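Local structure of alkaline phosphatase (Antarctic bacterium, 2IUC) at residues 82-87 / 300-305; 153-158 / 172-177. The protein probably hydrolyses phosphate monoesters at alkaline pH, using bound zinc and magnesium ions. One frame throughout, in Å; residues are numbered along the deposited sequence.

In the fold
Both interactions belong to the one alkaline phosphatase domain and adjoin the same large mixed sheet. Along the chain, interaction 2 is nested within interaction 1: the order is 82-87, 153-158, 172-177, 300-305. Interaction 1 is buried. It joins the start of helix 84-93 to the residues that follow strand 294-299, at the zinc site. Interaction 2 is nearer the surface. It packs helix 151-157 against helix 172-175, with strand 165-169 between them in sequence. The centres are 24 Å apart, and the nearest atoms, about 8 Å apart, do not touch. The first contact thus supplies part of the probable active site, while the second lies beside a separate magnesium site.

Interaction 1: residues 82-87 / 300-305; sequences TDSASG and SDHETG. With ZN (zinc ion), chain D.
Ser84, Asp301 and His302 meet on one zinc ion, in the two-zinc, one-magnesium centre of the alkaline phosphatase family. Asp43 is the fourth protein ligand of this ion. Ser84 is predicted to be the serine that carries the phosphate during the reaction. It lies in the first turn of helix 84-93. Asp301 and His302 come just after strand 294-299 of the large sheet.

The first bond of the His302 side chain is directed toward the helix start. Its CB packs on the methyl Thr82 CG2 at 3.5 Å. CG lies between the backbone N and the carbonyl carbon (chi1 55°), which turns the ring along this methyl toward the zinc. On one branch, CD2 meets Thr82 CG2 again, at 3.9 Å and obliquely to the ring. On the other branch, ND1 donates to Glu303 O over 3.1 Å. The oxygen lies close to the ring plane, which should restrain the ring's rotation, although the N-H comes from above the plane of the Glu303 carbonyl. At the tip, His302 NE2 binds the zinc at 2.1 Å. Asp301 OD1, whose carboxylate has Gly44 as its main polar partner, stands over one ring face near the rim.

Thr82 is itself held by a bond from its OG1 to Asp83 O, 2.9 Å long and directed at a lone pair. With a serine in place of Thr82 the CG2 methyl would be gone, which would probably open a gap beside CB and CD2 of His302.

Asp301 OD2 reaches the zinc at 2.1 Å. Ser84 OG does so at 2.0 Å, near the plane of the His302 ring and at its edge. These two oxygens share the metal and are not hydrogen-bonded. A water donates to both Ser84 O and Asp301 OD2, lying 2.7 Å from OD2.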
# COMPACT_ATOMS: atom_id res chain seq x y z
N THR A 82 -16.23 4.54 3.21
CA THR A 82 -16.81 3.85 4.33
C THR A 82 -16.62 4.70 5.60
O THR A 82 -15.77 5.58 5.64
CB THR A 82 -16.08 2.48 4.57
OG1 THR A 82 -16.82 1.73 5.53
CG2 THR A 82 -14.69 2.75 5.15
N ASP A 83 -17.41 4.43 6.62
CA ASP A 83 -17.06 4.91 7.99
C ASP A 83 -16.53 3.73 8.80
O ASP A 83 -16.46 2.58 8.31
CB ASP A 83 -18.28 5.63 8.67
CG ASP A 83 -19.31 4.67 9.30
OD1 ASP A 83 -19.51 3.48 8.87
OD2 ASP A 83 -19.95 5.11 10.26
N SER A 84 -16.21 3.96 10.06
CA SER A 84 -15.63 2.89 10.87
C SER A 84 -16.61 1.77 11.20
O SER A 84 -16.23 0.60 11.50
CB SER A 84 -15.29 3.48 12.22
OG SER A 84 -14.27 4.40 11.99
N ALA A 85 -17.90 2.14 11.25
CA ALA A 85 -18.94 1.18 11.64
C ALA A 85 -19.08 0.08 10.58
O ALA A 85 -19.01 -1.14 10.94
CB ALA A 85 -20.25 1.87 11.86
N SER A 86 -19.30 0.47 9.32
CA SER A 86 -19.47 -0.56 8.29
C SER A 86 -18.11 -1.24 8.01
O SER A 86 -18.07 -2.41 7.71
CB SER A 86 -20.08 -0.01 7.03
OG SER A 86 -19.44 1.16 6.64
N GLY A 87 -17.03 -0.48 8.13
CA GLY A 87 -15.64 -0.94 8.01
C GLY A 87 -15.33 -2.06 8.96
O GLY A 87 -14.79 -3.03 8.56
N SER A 300 -6.37 -1.82 8.59
CA SER A 300 -7.11 -0.61 8.95
C SER A 300 -8.49 -0.72 8.37
O SER A 300 -8.73 -1.52 7.46
CB SER A 300 -6.47 0.64 8.33
OG SER A 300 -5.10 0.71 8.62
N ASP A 301 -9.42 0.08 8.91
CA ASP A 301 -10.73 0.16 8.28
C ASP A 301 -10.84 1.03 7.02
O ASP A 301 -11.69 0.75 6.15
CB ASP A 301 -11.82 0.54 9.30
CG ASP A 301 -11.49 1.84 10.11
OD1 ASP A 301 -10.42 2.48 9.98
OD2 ASP A 301 -12.42 2.33 10.80
N HIS A 302 -10.03 2.09 6.89
CA HIS A 302 -10.05 3.05 5.78
C HIS A 302 -8.92 4.04 6.17
O HIS A 302 -8.34 3.95 7.28
CB HIS A 302 -11.43 3.80 5.70
CG HIS A 302 -11.75 4.47 7.02
ND1 HIS A 302 -11.10 5.61 7.43
CD2 HIS A 302 -12.50 4.08 8.06
CE1 HIS A 302 -11.42 5.89 8.67
NE2 HIS A 302 -12.29 5.00 9.07
N GLU A 303 -8.61 4.96 5.25
CA GLU A 303 -7.66 6.02 5.43
C GLU A 303 -8.38 7.30 5.87
O GLU A 303 -9.54 7.52 5.49
CB GLU A 303 -7.03 6.32 4.07
CG GLU A 303 -5.79 7.16 4.20
CD GLU A 303 -5.99 8.73 4.11
OE1 GLU A 303 -7.08 9.24 3.68
OE2 GLU A 303 -4.99 9.43 4.37
N THR A 304 -7.70 8.15 6.62
CA THR A 304 -8.29 9.47 6.94
C THR A 304 -7.36 10.70 6.76
O THR A 304 -6.17 10.73 7.20
CB THR A 304 -8.68 9.54 8.42
OG1 THR A 304 -9.50 8.44 8.73
CG2 THR A 304 -9.52 10.92 8.74
N GLY A 305 -7.94 11.78 6.18
CA GLY A 305 -7.18 13.03 6.03
C GLY A 305 -6.37 13.28 4.76
O GLY A 305 -5.88 14.40 4.59
ZN ZN D . -12.45 4.40 11.11
O HOH W 1 -13.54 0.45 12.41
O HOH W 2 -12.87 -1.87 5.97

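Interaction 2: residues 153-158 / 172-177; sequences EIAMDM and NYFTSR. Unlike the reference sequence in segment 172-177: Ser176 (reference Lys). With MG (magnesium ion), chain F.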
# COMPACT_ATOMS: atom_id res chain seq x y z
N GLU A 153 -27.05 1.84 24.21
CA GLU A 153 -27.56 0.55 23.82
C GLU A 153 -26.38 -0.44 23.65
O GLU A 153 -26.48 -1.60 24.05
CB GLU A 153 -28.37 0.60 22.51
CG GLU A 153 -29.00 -0.75 22.16
CD GLU A 153 -29.22 -1.08 20.62
OE1 GLU A 153 -29.71 -0.23 19.87
OE2 GLU A 153 -28.92 -2.26 20.18
N ILE A 154 -25.32 0.03 23.00
CA ILE A 154 -24.09 -0.80 22.76
C ILE A 154 -23.49 -1.28 24.09
O ILE A 154 -23.22 -2.45 24.26
CB ILE A 154 -23.05 -0.02 21.84
CG1 ILE A 154 -23.57 0.05 20.35
CG2 ILE A 154 -21.61 -0.63 21.94
CD1 ILE A 154 -23.07 1.23 19.59
N ALA A 155 -23.35 -0.38 25.07
CA ALA A 155 -22.84 -0.81 26.37
C ALA A 155 -23.73 -1.91 26.98
O ALA A 155 -23.20 -2.93 27.50
CB ALA A 155 -22.67 0.43 27.36
N MET A 156 -25.05 -1.72 26.89
CA MET A 156 -25.99 -2.72 27.39
C MET A 156 -25.87 -4.01 26.58
O MET A 156 -26.05 -5.08 27.12
CB MET A 156 -27.46 -2.19 27.36
CG MET A 156 -28.50 -3.09 28.03
SD MET A 156 -28.16 -3.41 29.79
CE MET A 156 -28.68 -1.79 30.47
N ASP A 157 -25.61 -3.92 25.29
CA ASP A 157 -25.36 -5.12 24.50
C ASP A 157 -24.22 -6.03 24.98
O ASP A 157 -24.19 -7.22 24.67
CB ASP A 157 -25.09 -4.78 23.06
CG ASP A 157 -26.35 -4.36 22.30
OD1 ASP A 157 -27.46 -4.46 22.87
OD2 ASP A 157 -26.26 -3.96 21.13
N MET A 158 -23.25 -5.46 25.66
CA MET A 158 -22.17 -6.30 26.16
C MET A 158 -22.64 -7.31 27.19
O MET A 158 -22.05 -8.41 27.32
CB MET A 158 -21.03 -5.48 26.75
CG MET A 158 -19.67 -6.34 26.69
SD MET A 158 -18.68 -5.42 27.71
CE MET A 158 -17.79 -4.44 26.43
N ASN A 172 -18.50 6.26 31.29
CA ASN A 172 -19.81 6.93 31.27
C ASN A 172 -20.95 6.13 30.70
O ASN A 172 -22.09 6.26 31.19
CB ASN A 172 -19.73 8.25 30.52
CG ASN A 172 -19.07 9.34 31.32
OD1 ASN A 172 -18.81 9.20 32.50
ND2 ASN A 172 -18.73 10.40 30.67
N TYR A 173 -20.67 5.36 29.62
CA TYR A 173 -21.74 4.56 29.01
C TYR A 173 -22.31 3.41 29.85
O TYR A 173 -23.32 2.87 29.52
CB TYR A 173 -21.38 4.08 27.53
CG TYR A 173 -21.01 5.29 26.70
CD1 TYR A 173 -19.69 5.70 26.66
CD2 TYR A 173 -22.00 6.10 26.04
CE1 TYR A 173 -19.31 6.82 26.03
CE2 TYR A 173 -21.60 7.26 25.35
CZ TYR A 173 -20.25 7.59 25.37
OH TYR A 173 -19.72 8.70 24.77
N PHE A 174 -21.61 3.02 30.91
CA PHE A 174 -22.02 1.96 31.78
C PHE A 174 -22.63 2.49 33.12
O PHE A 174 -23.37 1.78 33.78
CB PHE A 174 -20.78 1.05 32.06
CG PHE A 174 -20.29 0.31 30.83
CD1 PHE A 174 -19.44 0.92 29.91
CD2 PHE A 174 -20.73 -0.98 30.58
CE1 PHE A 174 -19.04 0.22 28.72
CE2 PHE A 174 -20.34 -1.68 29.41
CZ PHE A 174 -19.49 -1.09 28.50
N THR A 175 -22.37 3.73 33.47
CA THR A 175 -22.72 4.16 34.81
C THR A 175 -23.32 5.57 34.90
O THR A 175 -23.76 5.96 35.97
CB THR A 175 -21.47 4.21 35.75
OG1 THR A 175 -20.53 5.11 35.17
CG2 THR A 175 -20.80 2.84 35.93
N SER A 176 -23.28 6.35 33.84
CA SER A 176 -23.93 7.68 33.87
C SER A 176 -24.89 7.73 32.70
O SER A 176 -24.63 8.45 31.77
CB SER A 176 -22.88 8.82 33.79
OG SER A 176 -22.09 8.86 35.02
N ARG A 177 -25.93 6.89 32.72
CA ARG A 177 -26.81 6.70 31.57
C ARG A 177 -28.15 7.43 31.67
O ARG A 177 -28.59 7.75 32.77
CB ARG A 177 -27.09 5.22 31.40
CG ARG A 177 -25.80 4.37 31.15
CD ARG A 177 -26.07 2.94 31.48
NE ARG A 177 -27.23 2.45 30.73
CZ ARG A 177 -27.21 1.94 29.50
NH1 ARG A 177 -26.06 1.82 28.81
NH2 ARG A 177 -28.34 1.59 28.92
MG MG F . -28.62 -4.11 20.31
O HOH W 3 -30.31 -4.53 21.79
O HOH W 4 -30.40 -4.69 18.80
O HOH W 5 -28.65 -6.63 20.29
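Tyr173 O accepts a bond from Arg177 NH1 of 3.0 Å and has the methyl of Ala155 against it, with Ala155 CB 3.3 Å away. The arginine bond is nearly straight, with an angle of 164° at the hydrogen. The oxygen lies in the guanidinium plane, and the N-H comes almost end-on to the carbonyl. Arg177 NH1 also donates to Glu152 O, and NH2 forms a salt bridge with Asp179. These partners fix the rotation of the guanidinium beside the helix that carries Ala155.

Ala155 is the centre of the contact. Its CB lies 3.7 Å from the centroid of the Phe174 ring and 11° off the ring normal, a CH-pi contact over the middle of one face. CG of Phe174 is anti to the carbonyl carbon (chi1 -67°), and this brings the ring under the methyl. The same methyl packs on Tyr173 CB at 3.9 Å and faces the edge of the Arg177 guanidinium.

The arrangement is a helix-strand-helix unit of the alpha/beta fold. Helix 151-157 leads to strand 165-169 of the large sheet, and the chain then returns as helix 172-175, which packs on helix 151-157. Val183 of helix 183-189 touches Met156, Phe174 and Arg177.

The Met156 chain folds back beyond CG, so CE comes to lie over one guanidinium face, 3.7 Å from Arg177 NH2, and the two side chains run nearly perpendicular. Met158 CE approaches the Phe174 ring obliquely, 4.3 Å from CZ.

The first bond of the Glu153 side chain points away from helix 172-175, and its OE2 binds a magnesium ion at 1.9 Å. One turn on, Asp157 OD2 binds it at 2.5 Å. His144 O and three waters are its other ligands, and one of these waters donates to Asp157 OD1.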